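Local coordinates for UPF0098 protein YbcL (Escherichia coli, PDB 1FUX) that is of unknown function but belongs to the phosphatidylethanolamine-binding protein family, which includes a mammalian Raf kinase inhibitor, and probably works in the periplasm as a homodimer, at residues A[30-35]-A[79-84]; A[117-122]-A[158-163]; A[123-128]-A[152-157]. All coordinates share one frame; numbering follows the deposited sequence.

Overall arrangement
Interactions 2 and 3 are two lengths of one antiparallel ladder between strands 118-127 and 151-161, their centres about 19 Å apart. They meet where F122 O lies 2.8 Å from I157 N, a probable hydrogen bond that carries the pairing from one into the other. Interaction 1 joins two loops, 30-35 and 79-84, and its centre is about 16 Å from that of interaction 2 and 19 Å from that of interaction 3. P34 CG packs 3.3 Å from F122 CE2, whereas interactions 1 and 3 stay about 6 Å apart at their nearest atoms. Interaction 2 holds H118 and Y120, which probably border the family's ligand pocket.

Interaction 1 (A[30-35]-A[79-84]); sequences GNTSPS and PVDAGR
S33 grips the turn at D81-G83 with both of its oxygens. Its carbonyl O takes the N-H of D81 at 2.8 Å in an almost straight bond (179° at the hydrogen), the donor tilted 20° from the carbonyl plane. Its hydroxyl OG accepts the N-H of G83 at 3.0 Å. A chi1 of 55° puts OG, between the backbone N and the carbonyl carbon, within bonding distance of G83 N. OG also donates to water 3, 2.7 Å away, which in turn donates to P34 O and P79 O and so ties the two loops together a second time.

Beside this polar pair, the methyl CG2 of T32 fits tightly against V80 CG1 (3.3 Å) and reaches D81 CB at 3.5 Å, the T32 and D81 side chains crossing at about a right angle. V80 CG2 lies near S35 N and CB.

Two overlapping beta turns shape the second loop: type II from P79 to A82 and type I from D81 to R84. D81, third in the first turn, has positive phi, and the two turns together bring the N-H groups of D81 and G83 round to S33. Further out, the carboxylate of D81 has each oxygen engaged. OD1 accepts water 1 at 2.7 Å and water 2, the former bound to N31 O and the latter to S33 N. OD2 uses its syn lone pair for NH1 of R84, 3.1 Å away in the guanidinium plane, and forms a second salt bridge with K89. N31 and S35 anchor the first loop outward, to G108 and E9.

With two cations and two waters around it, the buried D81 carboxylate is likely to remain ionised, and through its waters it also hydrogen-bonds to the backbone of 30-35.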
ATOM      1  N   GLY A  30       7.943  20.513   7.023  1.00 15.22           N
ATOM      2  CA  GLY A  30       6.708  21.193   7.366  1.00 15.54           C
ATOM      3  C   GLY A  30       5.475  20.306   7.233  1.00 16.32           C
ATOM      4  O   GLY A  30       4.392  20.664   7.698  1.00 14.80           O
ATOM      5  N   ASN A  31       5.615  19.174   6.553  1.00 14.01           N
ATOM      6  CA  ASN A  31       4.514  18.238   6.301  1.00 12.12           C
ATOM      7  C   ASN A  31       3.219  18.887   5.866  1.00 12.30           C
ATOM      8  O   ASN A  31       2.132  18.637   6.410  1.00 13.66           O
ATOM      9  CB  ASN A  31       4.399  17.348   7.566  1.00 12.85           C
ATOM     10  CG  ASN A  31       3.700  16.020   7.320  1.00 13.27           C
ATOM     11  OD1 ASN A  31       3.773  15.446   6.231  1.00 14.62           O
ATOM     12  ND2 ASN A  31       2.939  15.495   8.273  1.00 15.54           N
ATOM     13  N   THR A  32       3.288  19.820   4.892  1.00 10.35           N
ATOM     14  CA  THR A  32       2.107  20.534   4.423  1.00 11.91           C
ATOM     15  C   THR A  32       1.819  20.206   2.941  1.00 12.31           C
ATOM     16  O   THR A  32       2.795  20.234   2.219  1.00 13.06           O
ATOM     17  CB  THR A  32       2.388  22.059   4.469  1.00 13.91           C
ATOM     18  OG1 THR A  32       2.551  22.410   5.871  1.00 18.58           O
ATOM     19  CG2 THR A  32       1.233  22.905   3.973  1.00 16.97           C
ATOM     20  N   SER A  33       0.558  20.010   2.597  1.00 12.03           N
ATOM     21  CA  SER A  33       0.249  19.690   1.199  1.00 12.49           C
ATOM     22  C   SER A  33       0.322  20.980   0.390  1.00 12.25           C
ATOM     23  O   SER A  33      -0.061  22.025   0.884  1.00 11.96           O
ATOM     24  CB  SER A  33      -1.155  19.146   1.101  1.00 11.85           C
ATOM     25  OG  SER A  33      -2.170  19.984   1.644  1.00 13.18           O
ATOM     26  N   PRO A  34       0.869  20.898  -0.813  1.00 13.52           N
ATOM     27  CA  PRO A  34       0.853  22.075  -1.699  1.00 13.33           C
ATOM     28  C   PRO A  34      -0.507  22.363  -2.286  1.00 14.51           C
ATOM     29  O   PRO A  34      -1.387  21.495  -2.435  1.00 15.72           O
ATOM     30  CB  PRO A  34       1.862  21.608  -2.763  1.00 12.24           C
ATOM     31  CG  PRO A  34       1.495  20.154  -2.918  1.00 11.13           C
ATOM     32  CD  PRO A  34       1.425  19.673  -1.466  1.00 12.08           C
ATOM     33  N   SER A  35      -0.741  23.640  -2.693  1.00 14.41           N
ATOM     34  CA  SER A  35      -1.992  23.968  -3.346  1.00 16.11           C
ATOM     35  C   SER A  35      -1.978  23.322  -4.743  1.00 13.22           C
ATOM     36  O   SER A  35      -0.934  23.017  -5.287  1.00 14.67           O
ATOM     37  CB  SER A  35      -2.233  25.481  -3.549  1.00 16.27           C
ATOM     38  OG  SER A  35      -1.225  25.983  -4.427  1.00 18.43           O
ATOM     39  N   PRO A  79      -6.425  24.353  -1.320  1.00 15.11           N
ATOM     40  CA  PRO A  79      -5.474  25.307  -0.757  1.00 16.79           C
ATOM     41  C   PRO A  79      -4.299  24.625  -0.093  1.00 17.55           C
ATOM     42  O   PRO A  79      -4.390  23.395   0.222  1.00 16.78           O
ATOM     43  CB  PRO A  79      -6.301  26.073   0.293  1.00 16.92           C
ATOM     44  CG  PRO A  79      -7.396  25.157   0.658  1.00 19.13           C
ATOM     45  CD  PRO A  79      -7.645  24.238  -0.544  1.00 16.06           C
ATOM     46  N   VAL A  80      -3.250  25.388   0.155  1.00 15.64           N
ATOM     47  CA  VAL A  80      -2.090  24.862   0.900  1.00 15.29           C
ATOM     48  C   VAL A  80      -2.563  24.320   2.266  1.00 13.86           C
ATOM     49  O   VAL A  80      -3.510  24.833   2.845  1.00 12.04           O
ATOM     50  CB  VAL A  80      -1.032  25.920   1.211  1.00 19.03           C
ATOM     51  CG1 VAL A  80       0.036  25.411   2.188  1.00 20.85           C
ATOM     52  CG2 VAL A  80      -0.303  26.368  -0.047  1.00 17.13           C
ATOM     53  N   ASP A  81      -1.981  23.150   2.590  1.00 13.33           N
ATOM     54  CA  ASP A  81      -2.335  22.476   3.841  1.00 13.35           C
ATOM     55  C   ASP A  81      -3.732  21.916   3.860  1.00 12.32           C
ATOM     56  O   ASP A  81      -4.170  21.520   4.964  1.00 13.87           O
ATOM     57  CB  ASP A  81      -2.079  23.410   5.058  1.00 14.10           C
ATOM     58  CG  ASP A  81      -1.713  22.650   6.304  1.00 17.02           C
ATOM     59  OD1 ASP A  81      -1.217  21.493   6.279  1.00 15.15           O
ATOM     60  OD2 ASP A  81      -1.882  23.234   7.398  1.00 17.96           O
ATOM     61  N   ALA A  82      -4.466  21.717   2.767  1.00 10.34           N
ATOM     62  CA  ALA A  82      -5.769  21.108   2.782  1.00 12.09           C
ATOM     63  C   ALA A  82      -5.684  19.656   3.353  1.00 10.58           C
ATOM     64  O   ALA A  82      -6.679  19.164   3.867  1.00 14.58           O
ATOM     65  CB  ALA A  82      -6.309  20.998   1.354  1.00 11.78           C
ATOM     66  N   GLY A  83      -4.521  19.038   3.269  1.00 11.69           N
ATOM     67  CA  GLY A  83      -4.376  17.663   3.745  1.00  9.81           C
ATOM     68  C   GLY A  83      -4.018  17.521   5.198  1.00 11.56           C
ATOM     69  O   GLY A  83      -3.588  16.391   5.592  1.00 10.22           O
ATOM     70  N   ARG A  84      -4.160  18.584   6.022  1.00  9.75           N
ATOM     71  CA  ARG A  84      -3.830  18.358   7.427  1.00 11.16           C
ATOM     72  C   ARG A  84      -4.826  17.337   7.997  1.00 11.33           C
ATOM     73  O   ARG A  84      -6.022  17.315   7.660  1.00 11.41           O
ATOM     74  CB  ARG A  84      -3.795  19.691   8.189  1.00 12.27           C
ATOM     75  CG  ARG A  84      -4.906  20.647   8.156  1.00 16.10           C
ATOM     76  CD  ARG A  84      -4.518  21.914   8.942  1.00 11.92           C
ATOM     77  NE  ARG A  84      -4.197  21.687  10.332  1.00 12.88           N
ATOM     78  CZ  ARG A  84      -3.045  21.829  10.963  1.00 14.38           C
ATOM     79  NH1 ARG A  84      -1.934  22.260  10.320  1.00 17.38           N
ATOM     80  NH2 ARG A  84      -2.920  21.604  12.273  1.00 13.19           N
TER
HETATM   81  O   HOH W   1       0.233  20.263   8.218  1.00 20.55           O
HETATM   82  O   HOH W   2      -1.311  19.165   4.790  1.00 12.64           O
HETATM   83  O   HOH W   3      -3.305  21.081  -0.580  1.00 12.76           O

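Interaction 2 (A[117-122]-A[158-163])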
ATOM      1  N   PRO A 117      16.920  10.515  -6.584  1.00 24.14           N
ATOM      2  CA  PRO A 117      15.765  11.355  -6.333  1.00 23.11           C
ATOM      3  C   PRO A 117      14.510  10.540  -6.544  1.00 22.39           C
ATOM      4  O   PRO A 117      14.461   9.653  -7.405  1.00 21.24           O
ATOM      5  CB  PRO A 117      15.866  12.479  -7.351  1.00 26.06           C
ATOM      6  CG  PRO A 117      17.341  12.544  -7.654  1.00 26.31           C
ATOM      7  CD  PRO A 117      17.761  11.083  -7.668  1.00 26.34           C
ATOM      8  N   HIS A 118      13.482  10.752  -5.713  1.00 19.45           N
ATOM      9  CA  HIS A 118      12.240  10.045  -5.904  1.00 16.88           C
ATOM     10  C   HIS A 118      11.304  11.024  -6.607  1.00 17.57           C
ATOM     11  O   HIS A 118      11.427  12.242  -6.492  1.00 17.26           O
ATOM     12  CB  HIS A 118      11.611   9.633  -4.557  1.00 16.94           C
ATOM     13  CG  HIS A 118      12.340   8.526  -3.878  1.00 14.36           C
ATOM     14  ND1 HIS A 118      11.742   7.768  -2.900  1.00 15.62           N
ATOM     15  CD2 HIS A 118      13.615   8.041  -4.029  1.00 16.82           C
ATOM     16  CE1 HIS A 118      12.611   6.851  -2.463  1.00 16.52           C
ATOM     17  NE2 HIS A 118      13.729   7.003  -3.138  1.00 16.54           N
ATOM     18  N   HIS A 119      10.405  10.458  -7.374  1.00 17.14           N
ATOM     19  CA  HIS A 119       9.439  11.213  -8.163  1.00 17.94           C
ATOM     20  C   HIS A 119       8.098  11.143  -7.476  1.00 18.80           C
ATOM     21  O   HIS A 119       7.530  10.039  -7.392  1.00 20.60           O
ATOM     22  CB  HIS A 119       9.405  10.448  -9.513  1.00 21.47           C
ATOM     23  CG  HIS A 119      10.724  10.696 -10.189  1.00 26.74           C
ATOM     24  ND1 HIS A 119      11.818   9.875  -9.908  1.00 29.41           N
ATOM     25  CD2 HIS A 119      11.135  11.658 -11.038  1.00 27.60           C
ATOM     26  CE1 HIS A 119      12.865  10.314 -10.597  1.00 30.15           C
ATOM     27  NE2 HIS A 119      12.466  11.383 -11.279  1.00 30.90           N
ATOM     28  N   TYR A 120       7.580  12.220  -6.927  1.00 14.53           N
ATOM     29  CA  TYR A 120       6.325  12.185  -6.195  1.00 14.06           C
ATOM     30  C   TYR A 120       5.203  12.574  -7.148  1.00 16.02           C
ATOM     31  O   TYR A 120       5.255  13.734  -7.615  1.00 17.13           O
ATOM     32  CB  TYR A 120       6.377  13.170  -4.990  1.00 13.08           C
ATOM     33  CG  TYR A 120       7.459  12.648  -4.075  1.00 13.62           C
ATOM     34  CD1 TYR A 120       8.783  13.006  -4.256  1.00 12.78           C
ATOM     35  CD2 TYR A 120       7.116  11.774  -3.029  1.00 13.56           C
ATOM     36  CE1 TYR A 120       9.784  12.507  -3.429  1.00 14.46           C
ATOM     37  CE2 TYR A 120       8.128  11.234  -2.214  1.00 12.97           C
ATOM     38  CZ  TYR A 120       9.429  11.630  -2.414  1.00 14.95           C
ATOM     39  OH  TYR A 120      10.463  11.125  -1.647  1.00 15.53           O
ATOM     40  N   GLN A 121       4.344  11.639  -7.492  1.00 13.44           N
ATOM     41  CA  GLN A 121       3.273  11.940  -8.453  1.00 15.45           C
ATOM     42  C   GLN A 121       2.079  12.519  -7.729  1.00 14.67           C
ATOM     43  O   GLN A 121       1.360  11.852  -6.968  1.00 12.44           O
ATOM     44  CB  GLN A 121       2.854  10.693  -9.245  1.00 19.45           C
ATOM     45  CG  GLN A 121       3.960   9.835  -9.796  1.00 25.86           C
ATOM     46  CD  GLN A 121       3.789   8.418 -10.247  1.00 29.34           C
ATOM     47  OE1 GLN A 121       4.484   7.940 -11.181  1.00 34.21           O
ATOM     48  NE2 GLN A 121       2.942   7.552  -9.724  1.00 30.07           N
ATOM     49  N   PHE A 122       1.827  13.817  -7.981  1.00 13.66           N
ATOM     50  CA  PHE A 122       0.679  14.532  -7.429  1.00 12.27           C
ATOM     51  C   PHE A 122      -0.335  14.499  -8.574  1.00 15.37           C
ATOM     52  O   PHE A 122      -0.127  15.153  -9.607  1.00 16.48           O
ATOM     53  CB  PHE A 122       0.976  15.994  -7.065  1.00 14.23           C
ATOM     54  CG  PHE A 122       1.763  16.164  -5.791  1.00 12.87           C
ATOM     55  CD1 PHE A 122       3.110  15.794  -5.713  1.00 14.70           C
ATOM     56  CD2 PHE A 122       1.117  16.700  -4.698  1.00 14.84           C
ATOM     57  CE1 PHE A 122       3.783  15.963  -4.499  1.00 14.64           C
ATOM     58  CE2 PHE A 122       1.783  16.868  -3.486  1.00 12.46           C
ATOM     59  CZ  PHE A 122       3.124  16.509  -3.428  1.00 13.28           C
ATOM     60  N   THR A 158       4.814  16.229 -11.116  1.00 18.52           N
ATOM     61  CA  THR A 158       5.774  15.310 -10.508  1.00 18.14           C
ATOM     62  C   THR A 158       7.082  15.930 -10.058  1.00 17.19           C
ATOM     63  O   THR A 158       8.162  15.770 -10.669  1.00 17.10           O
ATOM     64  CB  THR A 158       6.072  14.179 -11.543  1.00 20.29           C
ATOM     65  OG1 THR A 158       4.861  13.626 -12.065  1.00 20.49           O
ATOM     66  CG2 THR A 158       6.840  13.018 -10.925  1.00 19.66           C
ATOM     67  N   PRO A 159       7.072  16.551  -8.870  1.00 16.45           N
ATOM     68  CA  PRO A 159       8.257  17.080  -8.243  1.00 16.65           C
ATOM     69  C   PRO A 159       9.134  15.935  -7.751  1.00 18.61           C
ATOM     70  O   PRO A 159       8.732  14.759  -7.779  1.00 17.50           O
ATOM     71  CB  PRO A 159       7.745  17.903  -7.047  1.00 16.71           C
ATOM     72  CG  PRO A 159       6.384  17.342  -6.743  1.00 17.86           C
ATOM     73  CD  PRO A 159       5.864  16.822  -8.064  1.00 15.98           C
ATOM     74  N   VAL A 160      10.361  16.293  -7.373  1.00 17.84           N
ATOM     75  CA  VAL A 160      11.330  15.281  -6.940  1.00 18.88           C
ATOM     76  C   VAL A 160      11.858  15.675  -5.562  1.00 18.10           C
ATOM     77  O   VAL A 160      11.642  16.810  -5.133  1.00 17.99           O
ATOM     78  CB  VAL A 160      12.514  15.119  -7.910  1.00 19.71           C
ATOM     79  CG1 VAL A 160      12.049  14.621  -9.284  1.00 20.79           C
ATOM     80  CG2 VAL A 160      13.279  16.420  -8.146  1.00 21.13           C
ATOM     81  N   TYR A 161      12.544  14.750  -4.921  1.00 17.86           N
ATOM     82  CA  TYR A 161      13.148  15.102  -3.631  1.00 20.19           C
ATOM     83  C   TYR A 161      14.270  14.111  -3.381  1.00 20.04           C
ATOM     84  O   TYR A 161      14.176  12.900  -3.632  1.00 20.61           O
ATOM     85  CB  TYR A 161      12.181  15.077  -2.442  1.00 18.31           C
ATOM     86  CG  TYR A 161      12.788  15.744  -1.213  1.00 21.03           C
ATOM     87  CD1 TYR A 161      13.113  17.083  -1.183  1.00 20.44           C
ATOM     88  CD2 TYR A 161      12.998  14.981  -0.068  1.00 22.24           C
ATOM     89  CE1 TYR A 161      13.660  17.679  -0.049  1.00 21.52           C
ATOM     90  CE2 TYR A 161      13.569  15.549   1.068  1.00 23.79           C
ATOM     91  CZ  TYR A 161      13.895  16.889   1.056  1.00 24.27           C
ATOM     92  OH  TYR A 161      14.445  17.451   2.182  1.00 26.06           O
ATOM     93  N   GLU A 162      15.349  14.647  -2.836  1.00 22.12           N
ATOM     94  CA  GLU A 162      16.512  13.823  -2.504  1.00 25.21           C
ATOM     95  C   GLU A 162      17.136  14.398  -1.234  1.00 26.14           C
ATOM     96  O   GLU A 162      16.999  15.607  -1.007  1.00 22.56           O
ATOM     97  CB  GLU A 162      17.444  13.981  -3.692  1.00 29.50           C
ATOM     98  CG  GLU A 162      18.837  13.405  -3.628  1.00 36.44           C
ATOM     99  CD  GLU A 162      19.562  13.661  -4.952  1.00 37.71           C
ATOM    100  OE1 GLU A 162      19.349  14.741  -5.545  1.00 41.36           O
ATOM    101  OE2 GLU A 162      20.308  12.769  -5.391  1.00 40.48           O
ATOM    102  N   ILE A 163      17.719  13.528  -0.434  1.00 26.51           N
ATOM    103  CA  ILE A 163      18.458  13.844   0.784  1.00 28.33           C
ATOM    104  C   ILE A 163      19.866  13.252   0.605  1.00 30.16           C
ATOM    105  O   ILE A 163      20.040  12.047   0.516  1.00 29.44           O
ATOM    106  CB  ILE A 163      17.804  13.319   2.076  1.00 27.95           C
ATOM    107  CG1 ILE A 163      16.331  13.716   2.134  1.00 27.39           C
ATOM    108  CG2 ILE A 163      18.568  13.846   3.309  1.00 26.63           C
ATOM    109  CD1 ILE A 163      15.462  13.206   3.251  1.00 26.94           C
TER
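Antiparallel backbone pairing of H118 with Y161 and of H119 with V160 joins strand 118-127 to strand 151-161, an outermost strand of the five-stranded sheet, near the end of the ladder. H118 and Y161 form the hydrogen-bonded pair: H118 N reaches Y161 O at 3.1 Å, and Y161 N returns to H118 O at 3.2 Å by a more bent bond, 140° at the hydrogen. A third bond runs from Y120 N to P159 O, 2.9 Å long and nearly along the C=O axis. P159 has no N-H to give back, and Y120 O instead faces the CA-H of T158 at 3.3 Å and CD of the proline ring.

H119 and V160 make the non-hydrogen-bonded pair, their side chains side by side and pointing the same way. V160 CG1, anti to the carbonyl carbon (chi1 -63°), touches CD2 of the imidazole at 3.6 Å, while ND1 of H119 hydrogen-bonds to D56. On the other face of the sheet lie H118 and Y161.

The segment 117-122 carries a Pro-His-His-Tyr sequence of the phosphatidylethanolamine-binding fold. Both nitrogens of H118 are held by aspartates, ND1 by D54 and NE2 by D115, and H65 meets the Y120 ring edge-to-face. H118 with D54 and D115, and Y120 with H65, form a cluster consistent with the ligand pocket known in the family.

The ring of Y120 approaches the second segment edge on, with Y161 N in its plane, while CE1 packs 3.7 Å from Y161 CB. F122 crosses P159 at about a right angle, CE1 lying 3.7 Å from the proline CG. At the opposite end P117 runs alongside E162, CG 3.6 Å from OE1 of the extended glutamate.

Interaction 3 (A[123-128]-A[152-157]); sequences KVWALK and IATAEI
The indole of W125 carries K123 CE and T154 CG2 on one face, both about 3.5 Å above the plane and offset toward the rim. The threonine lies alongside the ring, its methyl anti to the carbonyl carbon and 3.6 Å from CE3. NE1 hydrogen-bonds to OG1 of T51, and L147 and N148 of helix 140-148 also touch W125.

K123 runs out fully extended, bringing CE within 3.6 Å of T154 OG1. Its NZ donates to water 4, 2.8 Å away, which donates to E156 OE2. An alanine here would probably uncover part of the indole face and leave E156 without its water-linked positive partner.

Beneath, V124 N and A155 O pair at 2.8 Å, with the return bond from A155 N, and A126 N binds A153 O. A126 O then accepts I152 N at 2.8 Å and, weakly, A153 N at 3.5 Å: a classic beta bulge. V124 and A155, on the face away from the indole, pack on V5 of strand 4-6.

The opposite charges of K123 and E156 remain 4.9 Å apart between NZ and OE2 and, not in direct contact, are probably coupled through the bridging water.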
ATOM      1  N   LYS A 123      -1.424  13.782  -8.363  1.00 15.37           N
ATOM      2  CA  LYS A 123      -2.374  13.558  -9.438  1.00 17.08           C
ATOM      3  C   LYS A 123      -3.798  13.913  -9.084  1.00 16.19           C
ATOM      4  O   LYS A 123      -4.341  13.587  -8.030  1.00 15.56           O
ATOM      5  CB  LYS A 123      -2.267  12.033  -9.729  1.00 15.74           C
ATOM      6  CG  LYS A 123      -3.212  11.470 -10.809  1.00 20.38           C
ATOM      7  CD  LYS A 123      -2.509  10.157 -11.222  1.00 22.29           C
ATOM      8  CE  LYS A 123      -3.356   9.242 -12.072  1.00 27.37           C
ATOM      9  NZ  LYS A 123      -2.672   7.899 -12.191  1.00 27.08           N
ATOM     10  N   VAL A 124      -4.462  14.701  -9.976  1.00 14.47           N
ATOM     11  CA  VAL A 124      -5.851  15.005  -9.764  1.00 14.39           C
ATOM     12  C   VAL A 124      -6.707  14.161 -10.707  1.00 14.61           C
ATOM     13  O   VAL A 124      -6.348  14.004 -11.879  1.00 16.36           O
ATOM     14  CB  VAL A 124      -6.143  16.521 -10.081  1.00 17.42           C
ATOM     15  CG1 VAL A 124      -7.575  16.756  -9.646  1.00 16.29           C
ATOM     16  CG2 VAL A 124      -5.138  17.350  -9.294  1.00 18.84           C
ATOM     17  N   TRP A 125      -7.803  13.630 -10.250  1.00 15.20           N
ATOM     18  CA  TRP A 125      -8.723  12.769 -10.940  1.00 17.55           C
ATOM     19  C   TRP A 125     -10.109  13.396 -11.092  1.00 16.97           C
ATOM     20  O   TRP A 125     -10.668  13.852 -10.097  1.00 20.23           O
ATOM     21  CB  TRP A 125      -8.998  11.449 -10.185  1.00 17.49           C
ATOM     22  CG  TRP A 125      -7.759  10.722  -9.756  1.00 19.03           C
ATOM     23  CD1 TRP A 125      -6.797  11.165  -8.883  1.00 17.21           C
ATOM     24  CD2 TRP A 125      -7.368   9.387 -10.124  1.00 18.49           C
ATOM     25  NE1 TRP A 125      -5.796  10.221  -8.720  1.00 16.36           N
ATOM     26  CE2 TRP A 125      -6.161   9.106  -9.437  1.00 18.86           C
ATOM     27  CE3 TRP A 125      -7.956   8.425 -10.952  1.00 17.93           C
ATOM     28  CZ2 TRP A 125      -5.528   7.875  -9.578  1.00 20.29           C
ATOM     29  CZ3 TRP A 125      -7.303   7.215 -11.097  1.00 19.56           C
ATOM     30  CH2 TRP A 125      -6.126   6.959 -10.406  1.00 19.73           C
ATOM     31  N   ALA A 126     -10.645  13.325 -12.296  1.00 17.84           N
ATOM     32  CA  ALA A 126     -12.003  13.741 -12.617  1.00 19.35           C
ATOM     33  C   ALA A 126     -12.809  12.438 -12.672  1.00 21.06           C
ATOM     34  O   ALA A 126     -12.473  11.552 -13.480  1.00 21.24           O
ATOM     35  CB  ALA A 126     -12.171  14.430 -13.958  1.00 19.98           C
ATOM     36  N   LEU A 127     -13.779  12.283 -11.803  1.00 19.63           N
ATOM     37  CA  LEU A 127     -14.502  11.020 -11.759  1.00 23.54           C
ATOM     38  C   LEU A 127     -15.957  11.134 -12.212  1.00 27.14           C
ATOM     39  O   LEU A 127     -16.642  12.145 -11.982  1.00 26.06           O
ATOM     40  CB  LEU A 127     -14.463  10.501 -10.329  1.00 22.18           C
ATOM     41  CG  LEU A 127     -13.063  10.484  -9.680  1.00 23.60           C
ATOM     42  CD1 LEU A 127     -13.206  10.312  -8.180  1.00 23.02           C
ATOM     43  CD2 LEU A 127     -12.181   9.433 -10.318  1.00 22.31           C
ATOM     44  N   LYS A 128     -16.448   9.995 -12.730  1.00 26.87           N
ATOM     45  CA  LYS A 128     -17.821   9.897 -13.194  1.00 30.36           C
ATOM     46  C   LYS A 128     -18.833   9.586 -12.115  1.00 32.49           C
ATOM     47  O   LYS A 128     -20.011   9.357 -12.440  1.00 34.67           O
ATOM     48  CB  LYS A 128     -17.926   8.805 -14.281  1.00 31.35           C
ATOM     49  CG  LYS A 128     -17.878   7.374 -13.749  1.00 32.83           C
ATOM     50  CD  LYS A 128     -17.830   6.411 -14.933  1.00 35.32           C
ATOM     51  CE  LYS A 128     -17.316   5.034 -14.544  1.00 37.22           C
ATOM     52  NZ  LYS A 128     -16.689   4.348 -15.718  1.00 40.13           N
ATOM     53  N   ILE A 152     -12.442   9.525 -15.400  1.00 22.89           N
ATOM     54  CA  ILE A 152     -12.774  10.119 -16.691  1.00 23.85           C
ATOM     55  C   ILE A 152     -11.439  10.582 -17.253  1.00 22.43           C
ATOM     56  O   ILE A 152     -11.034  10.281 -18.364  1.00 21.99           O
ATOM     57  CB  ILE A 152     -13.750  11.313 -16.600  1.00 23.20           C
ATOM     58  CG1 ILE A 152     -15.045  10.880 -15.968  1.00 23.90           C
ATOM     59  CG2 ILE A 152     -13.953  11.934 -17.983  1.00 23.51           C
ATOM     60  CD1 ILE A 152     -16.215  11.848 -16.063  1.00 23.51           C
ATOM     61  N   ALA A 153     -10.696  11.379 -16.451  1.00 21.66           N
ATOM     62  CA  ALA A 153      -9.421  11.907 -16.861  1.00 19.25           C
ATOM     63  C   ALA A 153      -8.500  12.209 -15.681  1.00 18.45           C
ATOM     64  O   ALA A 153      -9.004  12.295 -14.549  1.00 17.24           O
ATOM     65  CB  ALA A 153      -9.603  13.231 -17.626  1.00 21.86           C
ATOM     66  N   THR A 154      -7.201  12.344 -15.897  1.00 18.07           N
ATOM     67  CA  THR A 154      -6.304  12.704 -14.800  1.00 19.11           C
ATOM     68  C   THR A 154      -5.266  13.695 -15.307  1.00 18.97           C
ATOM     69  O   THR A 154      -4.904  13.820 -16.504  1.00 17.88           O
ATOM     70  CB  THR A 154      -5.609  11.504 -14.096  1.00 20.99           C
ATOM     71  OG1 THR A 154      -4.681  10.925 -15.018  1.00 21.96           O
ATOM     72  CG2 THR A 154      -6.600  10.456 -13.599  1.00 21.25           C
ATOM     73  N   ALA A 155      -4.713  14.501 -14.376  1.00 16.06           N
ATOM     74  CA  ALA A 155      -3.631  15.393 -14.668  1.00 18.13           C
ATOM     75  C   ALA A 155      -2.638  15.316 -13.486  1.00 18.30           C
ATOM     76  O   ALA A 155      -3.111  15.174 -12.354  1.00 20.91           O
ATOM     77  CB  ALA A 155      -4.068  16.851 -14.808  1.00 18.23           C
ATOM     78  N   GLU A 156      -1.380  15.474 -13.753  1.00 20.65           N
ATOM     79  CA  GLU A 156      -0.445  15.335 -12.624  1.00 22.35           C
ATOM     80  C   GLU A 156       0.767  16.224 -12.714  1.00 21.54           C
ATOM     81  O   GLU A 156       1.162  16.761 -13.762  1.00 20.89           O
ATOM     82  CB  GLU A 156      -0.089  13.830 -12.567  1.00 25.25           C
ATOM     83  CG  GLU A 156       0.833  13.388 -13.665  1.00 30.21           C
ATOM     84  CD  GLU A 156       0.889  11.888 -13.884  1.00 34.07           C
ATOM     85  OE1 GLU A 156       1.895  11.247 -13.526  1.00 34.15           O
ATOM     86  OE2 GLU A 156      -0.091  11.348 -14.448  1.00 37.22           O
ATOM     87  N   ILE A 157       1.338  16.521 -11.539  1.00 17.62           N
ATOM     88  CA  ILE A 157       2.598  17.232 -11.411  1.00 15.99           C
ATOM     89  C   ILE A 157       3.580  16.313 -10.679  1.00 16.74           C
ATOM     90  O   ILE A 157       3.145  15.723  -9.696  1.00 17.18           O
ATOM     91  CB  ILE A 157       2.518  18.525 -10.560  1.00 15.54           C
ATOM     92  CG1 ILE A 157       1.343  19.327 -11.154  1.00 17.01           C
ATOM     93  CG2 ILE A 157       3.829  19.284 -10.637  1.00 15.35           C
ATOM     94  CD1 ILE A 157       0.767  20.348 -10.198  1.00 19.90           C
TER
HETATM   95  O   HOH W   4      -0.743   8.620 -14.154  1.00 40.50           O